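Local atomic coordinates of spike protein P1 (Pseudoalteromonas phage pm2, PDB entry 2VVE), a protein that serves as the receptor-binding spike at the fivefold vertices of the virion, its C-terminal part recognising the host receptor and its N-terminal part joining the capsid vertex. Residues F157-G162 / H202-V207; S130-V135 / T190-V195. One frame throughout, in Å; residues are numbered along the deposited sequence.

Contacts 1 and 2 are antiparallel strand pairs from two facing sheets of the same domain: strand 129-137 leads into 151-160 and strand 189-195 into 200-208, each time from the sheet of contact 2 to that of contact 1. Contact 1 is mostly buried, with apolar side chains on each face and a polar knot at the 160-162 end. Contact 2 is buried and apolar on the face of Leu131 and Leu191, while the other, mostly polar and partly exposed, carries Ser130, Lys132, Asp192 and Met194. Phe157 of contact 1 joins the two, its CE2 lying 3.6 Å from Leu191 CD2 and its CZ 3.8 Å from Ala133 CB of contact 2.

Contact 1. Residues F157-G162 / H202-V207; sequences FYITEG and HRVFPV
Val207 sets CG2 over the centre of the Tyr158 ring, 3.6 Å from the centroid and 10° off the ring normal, a well-formed CH-pi contact. Beside it Tyr158 and Phe205 form an antiparallel hydrogen-bonded pair: Tyr158 N reaches Phe205 O at 2.9 Å and Phe205 N returns to Tyr158 O at 2.8 Å. The other face of the pair is packed by Val204, whose CG1 stands anti to the backbone N (chi1 -176°) and touches Phe157 CD1 at 3.8 Å. Val204 CG1 and CG2 both rest against Ile159 CG1.

Toward Gly162 the apolar packing gives way to polar contacts. Thr160 OG1 accepts the N-H of Arg203 at 3.0 Å and itself donates to Gly162 O, so one hydroxyl ties the end of the strand to its partner and to the turn. His202 ND1 donates to Thr160 O at 2.8 Å; the oxygen lies near the imidazole plane, while the donor sits 36° above the carbonyl plane. The ring is held from its far nitrogen as well, NE2 bonding to Ser198 O. Beyond this knot of bonds the contact opens: Glu161 is exposed, its CB pointing away from 202-207, and the partly exposed Arg203 leads its end away to salt bridges with Asp117 and Glu109.

Strand 151-160 is flanked by 169-172, and strand 200-208 by 116-120, which places this pair inside its sheet. Helix 105-110 packs on the Tyr158 and Phe205 face through Leu108, and Phe116 and Ile118 meet Val204 on the other.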
loop_
_atom_site.group_PDB
_atom_site.type_symbol
_atom_site.label_atom_id
_atom_site.label_comp_id
_atom_site.label_asym_id
_atom_site.label_seq_id
_atom_site.Cartn_x
_atom_site.Cartn_y
_atom_site.Cartn_z
ATOM N N PHE A 157 -34.917 3.481 -13.325
ATOM C CA PHE A 157 -33.497 3.569 -12.999
ATOM C C PHE A 157 -32.809 4.047 -14.246
ATOM O O PHE A 157 -32.979 3.439 -15.306
ATOM C CB PHE A 157 -32.912 2.204 -12.642
ATOM C CG PHE A 157 -33.562 1.552 -11.464
ATOM C CD1 PHE A 157 -33.558 2.171 -10.217
ATOM C CD2 PHE A 157 -34.166 0.307 -11.598
ATOM C CE1 PHE A 157 -34.154 1.543 -9.100
ATOM C CE2 PHE A 157 -34.780 -0.326 -10.499
ATOM C CZ PHE A 157 -34.764 0.297 -9.248
ATOM N N TYR A 158 -32.058 5.146 -14.128
ATOM C CA TYR A 158 -31.120 5.530 -15.178
ATOM C C TYR A 158 -29.755 4.970 -14.780
ATOM O O TYR A 158 -29.228 5.330 -13.729
ATOM C CB TYR A 158 -31.017 7.055 -15.314
ATOM C CG TYR A 158 -32.233 7.763 -15.878
ATOM C CD1 TYR A 158 -33.330 7.057 -16.408
ATOM C CD2 TYR A 158 -32.284 9.146 -15.884
ATOM C CE1 TYR A 158 -34.433 7.737 -16.921
ATOM C CE2 TYR A 158 -33.372 9.823 -16.389
ATOM C CZ TYR A 158 -34.434 9.134 -16.913
ATOM O OH TYR A 158 -35.489 9.876 -17.420
ATOM N N ILE A 159 -29.183 4.105 -15.616
ATOM C CA ILE A 159 -27.944 3.405 -15.267
ATOM C C ILE A 159 -26.857 3.662 -16.313
ATOM O O ILE A 159 -27.111 3.577 -17.519
ATOM C CB ILE A 159 -28.171 1.876 -15.112
ATOM C CG1 ILE A 159 -29.373 1.597 -14.191
ATOM C CG2 ILE A 159 -26.886 1.177 -14.610
ATOM C CD1 ILE A 159 -29.636 0.106 -13.916
ATOM N N THR A 160 -25.636 3.951 -15.865
ATOM C CA THR A 160 -24.538 4.155 -16.823
ATOM C C THR A 160 -24.285 2.830 -17.576
ATOM O O THR A 160 -24.281 1.765 -16.968
ATOM C CB THR A 160 -23.237 4.643 -16.136
ATOM O OG1 THR A 160 -22.847 3.709 -15.130
ATOM C CG2 THR A 160 -23.431 6.030 -15.485
ATOM N N GLU A 161 -24.117 2.891 -18.895
ATOM C CA GLU A 161 -23.830 1.668 -19.665
ATOM C C GLU A 161 -22.353 1.313 -19.562
ATOM O O GLU A 161 -21.980 0.137 -19.577
ATOM C CB GLU A 161 -24.252 1.794 -21.133
ATOM C CG GLU A 161 -24.224 0.444 -21.870
ATOM C CD GLU A 161 -24.988 0.451 -23.176
ATOM O OE1 GLU A 161 -24.614 1.230 -24.082
ATOM O OE2 GLU A 161 -25.960 -0.333 -23.298
ATOM N N GLY A 162 -21.516 2.342 -19.484
ATOM C CA GLY A 162 -20.132 2.162 -19.074
ATOM C C GLY A 162 -20.055 2.340 -17.570
ATOM O O GLY A 162 -21.070 2.236 -16.865
ATOM N N HIS A 202 -21.203 0.514 -12.009
ATOM C CA HIS A 202 -22.228 1.223 -12.756
ATOM C C HIS A 202 -23.005 2.084 -11.765
ATOM O O HIS A 202 -23.319 1.652 -10.653
ATOM C CB HIS A 202 -23.189 0.261 -13.468
ATOM C CG HIS A 202 -22.530 -0.565 -14.532
ATOM N ND1 HIS A 202 -22.561 -0.218 -15.863
ATOM C CD2 HIS A 202 -21.788 -1.698 -14.453
ATOM C CE1 HIS A 202 -21.888 -1.110 -16.567
ATOM N NE2 HIS A 202 -21.403 -2.017 -15.735
ATOM N N ARG A 203 -23.287 3.307 -12.176
ATOM C CA ARG A 203 -24.004 4.265 -11.327
ATOM C C ARG A 203 -25.482 4.277 -11.706
ATOM O O ARG A 203 -25.830 4.287 -12.898
ATOM C CB ARG A 203 -23.401 5.662 -11.457
ATOM C CG ARG A 203 -23.993 6.716 -10.526
ATOM C CD ARG A 203 -22.958 7.800 -10.238
ATOM N NE ARG A 203 -21.871 7.266 -9.399
ATOM C CZ ARG A 203 -20.775 7.937 -9.054
ATOM N NH1 ARG A 203 -20.598 9.176 -9.481
ATOM N NH2 ARG A 203 -19.855 7.361 -8.277
ATOM N N VAL A 204 -26.332 4.274 -10.676
ATOM C CA VAL A 204 -27.790 4.161 -10.834
ATOM C C VAL A 204 -28.515 5.352 -10.205
ATOM O O VAL A 204 -28.330 5.634 -9.018
ATOM C CB VAL A 204 -28.334 2.846 -10.187
ATOM C CG1 VAL A 204 -29.840 2.700 -10.446
ATOM C CG2 VAL A 204 -27.563 1.623 -10.682
ATOM N N PHE A 205 -29.342 6.032 -11.005
ATOM C CA PHE A 205 -30.177 7.153 -10.541
ATOM C C PHE A 205 -31.664 6.736 -10.533
ATOM O O PHE A 205 -32.288 6.598 -11.601
ATOM C CB PHE A 205 -30.021 8.387 -11.449
ATOM C CG PHE A 205 -28.618 8.924 -11.555
ATOM C CD1 PHE A 205 -28.234 10.031 -10.799
ATOM C CD2 PHE A 205 -27.698 8.361 -12.441
ATOM C CE1 PHE A 205 -26.943 10.553 -10.904
ATOM C CE2 PHE A 205 -26.400 8.881 -12.549
ATOM C CZ PHE A 205 -26.025 9.969 -11.775
ATOM N N PRO A 206 -32.238 6.509 -9.342
ATOM C CA PRO A 206 -33.687 6.294 -9.268
ATOM C C PRO A 206 -34.432 7.615 -9.487
ATOM O O PRO A 206 -34.232 8.583 -8.739
ATOM C CB PRO A 206 -33.896 5.752 -7.839
ATOM C CG PRO A 206 -32.521 5.372 -7.344
ATOM C CD PRO A 206 -31.602 6.359 -8.019
ATOM N N VAL A 207 -35.275 7.653 -10.519
ATOM C CA VAL A 207 -35.943 8.895 -10.922
ATOM C C VAL A 207 -37.409 8.724 -11.273
ATOM O O VAL A 207 -37.870 7.602 -11.557
ATOM C CB VAL A 207 -35.246 9.544 -12.163
ATOM C CG1 VAL A 207 -33.772 9.800 -11.892
ATOM C CG2 VAL A 207 -35.434 8.682 -13.415
#

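Contact 2. Residues S130-V135 / T190-V195; sequences SLKARV and TLDVMV
Lys132 and Asp192 face each other as a non-hydrogen-bonded pair, and their side chains leave the sheet together. The extended lysine chain lies against the carboxylate, CG 3.6 Å from Asp192 OD1 and CE 3.4 Å from Asp192 OD2, yet its ammonium stops short of a salt bridge, with NZ 4.3 Å from Asp192 OD2. The other carboxylate oxygen, OD1, meets the hydroxyl of Ser130 at 3.0 Å; OG is anti to the backbone N (chi1 174°), which carries it toward the aspartate. Met194 turns back at chi2, which brings SD to 3.9 Å from Ser130 N.

Beneath these polar groups the strands are joined by four backbone hydrogen bonds, two between Leu131 and Val193 and two between Ala133 and Leu191. The Leu131 pair is nearly straight, with 175° at the hydrogen for Leu131 N to Val193 O, whereas Leu191 N to Ala133 O is bent to 147°. On the face below, Val135 CG2 touches Leu191 CB at 4.0 Å.

Further out, Asp237 takes the Lys132 ammonium in a salt bridge and Asp238 accepts from Ser130 N, while Ser174 OG holds the backbone N of Asp192. Tyr172 packs on Val193 and Val195.

Strand 189-195 ends the 88-91, 229-236, 129-137, 189-195 sheet within this chain. With its inner apolar face turned to a second sheet and its other face largely polar and partly exposed, the pair is characteristic of a beta-sandwich, consistent with a fold related to the jelly roll named for another part of this spike.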
loop_
_atom_site.group_PDB
_atom_site.type_symbol
_atom_site.label_atom_id
_atom_site.label_comp_id
_atom_site.label_asym_id
_atom_site.label_seq_id
_atom_site.Cartn_x
_atom_site.Cartn_y
_atom_site.Cartn_z
ATOM N N SER A 130 -32.072 -9.347 -11.557
ATOM C CA SER A 130 -33.249 -8.574 -11.138
ATOM C C SER A 130 -32.868 -7.401 -10.244
ATOM O O SER A 130 -32.209 -7.580 -9.220
ATOM C CB SER A 130 -34.244 -9.476 -10.401
ATOM O OG SER A 130 -35.326 -8.717 -9.874
ATOM N N LEU A 131 -33.299 -6.203 -10.640
ATOM C CA LEU A 131 -33.191 -5.016 -9.799
ATOM C C LEU A 131 -34.588 -4.486 -9.521
ATOM O O LEU A 131 -35.363 -4.218 -10.446
ATOM C CB LEU A 131 -32.326 -3.943 -10.473
ATOM C CG LEU A 131 -31.957 -2.669 -9.699
ATOM C CD1 LEU A 131 -31.187 -2.979 -8.420
ATOM C CD2 LEU A 131 -31.136 -1.736 -10.579
ATOM N N LYS A 132 -34.897 -4.326 -8.240
ATOM C CA LYS A 132 -36.236 -3.955 -7.820
ATOM C C LYS A 132 -36.251 -2.709 -6.956
ATOM O O LYS A 132 -35.239 -2.336 -6.365
ATOM C CB LYS A 132 -36.875 -5.099 -7.036
ATOM C CG LYS A 132 -37.188 -6.346 -7.848
ATOM C CD LYS A 132 -37.733 -7.421 -6.920
ATOM C CE LYS A 132 -37.953 -8.750 -7.638
ATOM N NZ LYS A 132 -38.322 -9.842 -6.670
ATOM N N ALA A 133 -37.412 -2.064 -6.893
ATOM C CA ALA A 133 -37.642 -1.023 -5.902
ATOM C C ALA A 133 -39.069 -1.072 -5.394
ATOM O O ALA A 133 -40.002 -1.351 -6.162
ATOM C CB ALA A 133 -37.333 0.352 -6.470
ATOM N N ARG A 134 -39.223 -0.798 -4.102
ATOM C CA ARG A 134 -40.517 -0.553 -3.487
ATOM C C ARG A 134 -40.790 0.945 -3.659
ATOM O O ARG A 134 -40.034 1.800 -3.175
ATOM C CB ARG A 134 -40.495 -0.974 -2.007
ATOM C CG ARG A 134 -41.753 -0.622 -1.229
ATOM C CD ARG A 134 -41.667 -1.055 0.230
ATOM N NE ARG A 134 -42.940 -0.808 0.905
ATOM C CZ ARG A 134 -43.269 -1.297 2.097
ATOM N NH1 ARG A 134 -44.458 -1.019 2.616
ATOM N NH2 ARG A 134 -42.417 -2.064 2.769
ATOM N N VAL A 135 -41.850 1.256 -4.397
ATOM C CA VAL A 135 -42.064 2.615 -4.876
ATOM C C VAL A 135 -43.397 3.154 -4.366
ATOM O O VAL A 135 -44.431 2.492 -4.475
ATOM C CB VAL A 135 -41.982 2.692 -6.443
ATOM C CG1 VAL A 135 -42.215 4.089 -6.919
ATOM C CG2 VAL A 135 -40.630 2.223 -6.945
ATOM N N THR A 190 -44.042 -2.264 -6.995
ATOM C CA THR A 190 -42.713 -2.816 -7.194
ATOM C C THR A 190 -42.215 -2.566 -8.617
ATOM O O THR A 190 -42.784 -3.066 -9.592
ATOM C CB THR A 190 -42.633 -4.311 -6.823
ATOM O OG1 THR A 190 -42.985 -4.475 -5.443
ATOM C CG2 THR A 190 -41.216 -4.847 -7.040
ATOM N N LEU A 191 -41.157 -1.772 -8.719
ATOM C CA LEU A 191 -40.442 -1.612 -9.968
ATOM C C LEU A 191 -39.548 -2.850 -10.056
ATOM O O LEU A 191 -38.838 -3.169 -9.106
ATOM C CB LEU A 191 -39.650 -0.287 -9.955
ATOM C CG LEU A 191 -38.694 0.044 -11.104
ATOM C CD1 LEU A 191 -39.384 0.089 -12.463
ATOM C CD2 LEU A 191 -37.940 1.352 -10.836
ATOM N N ASP A 192 -39.629 -3.592 -11.159
ATOM C CA ASP A 192 -38.865 -4.834 -11.286
ATOM C C ASP A 192 -38.351 -4.957 -12.710
ATOM O O ASP A 192 -39.123 -5.215 -13.647
ATOM C CB ASP A 192 -39.733 -6.047 -10.901
ATOM C CG ASP A 192 -38.960 -7.383 -10.894
ATOM O OD1 ASP A 192 -37.741 -7.450 -11.215
ATOM O OD2 ASP A 192 -39.593 -8.395 -10.538
ATOM N N VAL A 193 -37.048 -4.749 -12.864
ATOM C CA VAL A 193 -36.422 -4.843 -14.180
ATOM C C VAL A 193 -35.281 -5.849 -14.168
ATOM O O VAL A 193 -34.604 -6.037 -13.148
ATOM C CB VAL A 193 -35.915 -3.450 -14.694
ATOM C CG1 VAL A 193 -37.087 -2.475 -14.852
ATOM C CG2 VAL A 193 -34.839 -2.876 -13.768
ATOM N N MET A 194 -35.068 -6.485 -15.307
ATOM C CA MET A 194 -33.851 -7.228 -15.540
ATOM C C MET A 194 -32.841 -6.250 -16.135
ATOM O O MET A 194 -33.158 -5.483 -17.040
ATOM C CB MET A 194 -34.086 -8.389 -16.513
ATOM C CG MET A 194 -35.027 -9.473 -16.001
ATOM S SD MET A 194 -34.482 -10.220 -14.451
ATOM C CE MET A 194 -32.937 -10.963 -14.958
ATOM N N VAL A 195 -31.621 -6.292 -15.622
ATOM C CA VAL A 195 -30.545 -5.460 -16.126
ATOM C C VAL A 195 -29.346 -6.341 -16.436
ATOM O O VAL A 195 -29.059 -7.295 -15.703
ATOM C CB VAL A 195 -30.167 -4.361 -15.092
ATOM C CG1 VAL A 195 -29.074 -3.477 -15.622
ATOM C CG2 VAL A 195 -31.375 -3.514 -14.763
#